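Local coordinates for RickCE (Rickettsia bellii, PDB 5HAM), which is a CE-clan effector protease that probably acts as a deubiquitinase, cleaving ubiquitin from modified proteins, at residues L45-T49 with R88-L92. Numbering follows the deposited sequence.
Sequences LKDYT and REEIL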
ATOM      1  N   LEU A  45      14.523  15.702  -8.545  1.00 28.91           N
ATOM      2  CA  LEU A  45      13.934  16.301  -9.744  1.00 31.75           C
ATOM      3  C   LEU A  45      14.962  16.987 -10.653  1.00 33.86           C
ATOM      4  O   LEU A  45      14.682  17.262 -11.829  1.00 32.19           O
ATOM      5  CB  LEU A  45      12.811  17.271  -9.375  1.00 31.34           C
ATOM      6  CG  LEU A  45      11.582  16.635  -8.707  1.00 31.01           C
ATOM      7  CD1 LEU A  45      10.568  17.717  -8.359  1.00 31.02           C
ATOM      8  CD2 LEU A  45      10.952  15.569  -9.599  1.00 26.86           C
ATOM      9  N   LYS A  46      16.153  17.251 -10.118  1.00 29.94           N
ATOM     10  CA  LYS A  46      17.226  17.832 -10.931  1.00 33.05           C
ATOM     11  C   LYS A  46      17.637  16.897 -12.070  1.00 29.38           C
ATOM     12  O   LYS A  46      18.217  17.334 -13.058  1.00 33.22           O
ATOM     13  CB  LYS A  46      18.427  18.248 -10.077  1.00 30.38           C
ATOM     14  CG  LYS A  46      18.066  19.335  -9.086  1.00 32.35           C
ATOM     15  CD  LYS A  46      19.276  19.957  -8.436  1.00 45.63           C
ATOM     16  CE  LYS A  46      18.889  21.231  -7.684  1.00 52.13           C
ATOM     17  NZ  LYS A  46      20.068  22.059  -7.275  1.00 55.64           N
ATOM     18  N   ASP A  47      17.290  15.619 -11.943  1.00 24.16           N
ATOM     19  CA  ASP A  47      17.486  14.658 -13.022  1.00 28.83           C
ATOM     20  C   ASP A  47      16.680  15.091 -14.240  1.00 32.19           C
ATOM     21  O   ASP A  47      16.997  14.702 -15.368  1.00 27.80           O
ATOM     22  CB  ASP A  47      17.012  13.260 -12.602  1.00 26.61           C
ATOM     23  CG  ASP A  47      18.008  12.530 -11.709  1.00 29.90           C
ATOM     24  OD1 ASP A  47      18.982  13.149 -11.223  1.00 34.69           O
ATOM     25  OD2 ASP A  47      17.797  11.319 -11.488  1.00 31.52           O
ATOM     26  N   TYR A  48      15.612  15.859 -14.000  1.00 20.28           N
ATOM     27  CA  TYR A  48      14.769  16.360 -15.077  1.00 24.98           C
ATOM     28  C   TYR A  48      15.022  17.837 -15.422  1.00 26.66           C
ATOM     29  O   TYR A  48      14.826  18.242 -16.561  1.00 34.40           O
ATOM     30  CB  TYR A  48      13.297  16.156 -14.733  1.00 20.16           C
ATOM     31  CG  TYR A  48      12.944  14.754 -14.266  1.00 26.15           C
ATOM     32  CD1 TYR A  48      12.733  13.723 -15.178  1.00 20.79           C
ATOM     33  CD2 TYR A  48      12.802  14.470 -12.917  1.00 28.34           C
ATOM     34  CE1 TYR A  48      12.403  12.468 -14.764  1.00 19.90           C
ATOM     35  CE2 TYR A  48      12.474  13.210 -12.492  1.00 31.15           C
ATOM     36  CZ  TYR A  48      12.270  12.212 -13.420  1.00 32.66           C
ATOM     37  OH  TYR A  48      11.937  10.949 -12.991  1.00 40.16           O
ATOM     38  N   THR A  49      15.459  18.632 -14.446  1.00 26.33           N
ATOM     39  CA  THR A  49      15.515  20.086 -14.618  1.00 25.49           C
ATOM     40  C   THR A  49      16.910  20.666 -14.824  1.00 29.28           C
ATOM     41  O   THR A  49      17.040  21.779 -15.338  1.00 37.84           O
ATOM     42  CB  THR A  49      14.855  20.835 -13.426  1.00 36.67           C
ATOM     43  OG1 THR A  49      15.547  20.518 -12.213  1.00 41.50           O
ATOM     44  CG2 THR A  49      13.385  20.458 -13.275  1.00 30.91           C
ATOM     45  N   ARG A  88      18.448   6.202 -15.034  1.00 29.83           N
ATOM     46  CA  ARG A  88      18.794   7.598 -14.816  1.00 25.72           C
ATOM     47  C   ARG A  88      19.710   8.113 -15.919  1.00 28.78           C
ATOM     48  O   ARG A  88      19.561   9.244 -16.380  1.00 27.51           O
ATOM     49  CB  ARG A  88      19.463   7.770 -13.468  1.00 25.82           C
ATOM     50  CG  ARG A  88      18.494   7.862 -12.308  1.00 26.74           C
ATOM     51  CD  ARG A  88      19.239   8.194 -11.017  1.00 28.64           C
ATOM     52  NE  ARG A  88      19.645   9.600 -10.913  1.00 31.58           N
ATOM     53  CZ  ARG A  88      20.804  10.010 -10.392  1.00 32.48           C
ATOM     54  NH1 ARG A  88      21.682   9.125  -9.943  1.00 23.77           N
ATOM     55  NH2 ARG A  88      21.087  11.305 -10.315  1.00 33.28           N
ATOM     56  N   GLU A  89      20.653   7.282 -16.347  1.00 28.44           N
ATOM     57  CA  GLU A  89      21.510   7.684 -17.440  1.00 27.57           C
ATOM     58  C   GLU A  89      20.667   7.975 -18.687  1.00 28.39           C
ATOM     59  O   GLU A  89      20.929   8.937 -19.393  1.00 31.59           O
ATOM     60  CB  GLU A  89      22.577   6.631 -17.734  1.00 32.08           C
ATOM     61  CG  GLU A  89      23.607   7.105 -18.747  1.00 40.87           C
ATOM     62  CD  GLU A  89      24.639   6.046 -19.104  1.00 48.06           C
ATOM     63  OE1 GLU A  89      24.388   4.843 -18.850  1.00 46.45           O
ATOM     64  OE2 GLU A  89      25.701   6.427 -19.655  1.00 50.70           O
ATOM     65  N   GLU A  90      19.646   7.158 -18.938  1.00 19.68           N
ATOM     66  CA  GLU A  90      18.809   7.337 -20.119  1.00 24.41           C
ATOM     67  C   GLU A  90      18.053   8.646 -20.036  1.00 22.54           C
ATOM     68  O   GLU A  90      17.926   9.369 -21.027  1.00 29.51           O
ATOM     69  CB  GLU A  90      17.803   6.194 -20.287  1.00 23.92           C
ATOM     70  CG  GLU A  90      18.397   4.823 -20.537  1.00 28.05           C
ATOM     71  CD  GLU A  90      19.097   4.683 -21.874  1.00 43.30           C
ATOM     72  OE1 GLU A  90      19.132   5.649 -22.673  1.00 48.37           O
ATOM     73  OE2 GLU A  90      19.625   3.580 -22.130  1.00 53.72           O
ATOM     74  N   ILE A  91      17.545   8.938 -18.851  1.00 19.03           N
ATOM     75  CA  ILE A  91      16.790  10.157 -18.630  1.00 23.79           C
ATOM     76  C   ILE A  91      17.657  11.381 -18.876  1.00 25.51           C
ATOM     77  O   ILE A  91      17.233  12.323 -19.537  1.00 27.53           O
ATOM     78  CB  ILE A  91      16.176  10.181 -17.217  1.00 20.86           C
ATOM     79  CG1 ILE A  91      14.917   9.303 -17.195  1.00 26.67           C
ATOM     80  CG2 ILE A  91      15.789  11.585 -16.804  1.00 18.62           C
ATOM     81  CD1 ILE A  91      14.429   8.963 -15.795  1.00 26.17           C
ATOM     82  N   LEU A  92      18.885  11.349 -18.380  1.00 24.03           N
ATOM     83  CA  LEU A  92      19.767  12.496 -18.525  1.00 33.58           C
ATOM     84  C   LEU A  92      20.183  12.715 -19.968  1.00 31.97           C
ATOM     85  O   LEU A  92      20.573  13.820 -20.338  1.00 36.37           O
ATOM     86  CB  LEU A  92      20.994  12.355 -17.629  1.00 35.13           C
ATOM     87  CG  LEU A  92      20.603  12.491 -16.162  1.00 38.13           C
ATOM     88  CD1 LEU A  92      21.556  11.705 -15.293  1.00 41.37           C
ATOM     89  CD2 LEU A  92      20.578  13.965 -15.776  1.00 35.56           C
TER
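A bidentate salt bridge joins 45-49 to 88-92. Asp-47, with chi1 near -79° and chi2 near 11°, presents both carboxylate oxygens to one edge of the Arg-88 guanidinium: NE to OD2 is 2.6 Å and NH2 to OD1 2.9 Å, with N-H...O angles of 166° and 173°. Although both CA-to-CB bonds point sideways, the m rotamer of Asp-47 and the bend at chi3 of Arg-88 (76°, p) bring the charged ends together. The helix segments run at 29° with axes 9.7 Å apart, closest at the CA atoms of Asp-47 and Leu-92 (6.3 Å). The contact centre lies about 27 Å from the chain centre, in a helical extension of the protease fold: helix 75-93 pairs with helix 52-69, where Val-62 touches Arg-88 and Leu-92, while Tyr-48 and Leu-45 lean on helix 96-130. The CA-to-CB bond of Ile-91 points toward 45-49, its CG2 lying 3.6 Å from Asp-47 O and, in an apolar contact, 4.1 Å from Tyr-48 CE1. Tyr-48 starts away, but chi1 of -50° returns its ring, oblique to that methyl. Leu-92 CD2 approaches Asp-47 O at 3.7 Å, and this carbonyl also accepts a hydrogen bond from Arg-99 NE.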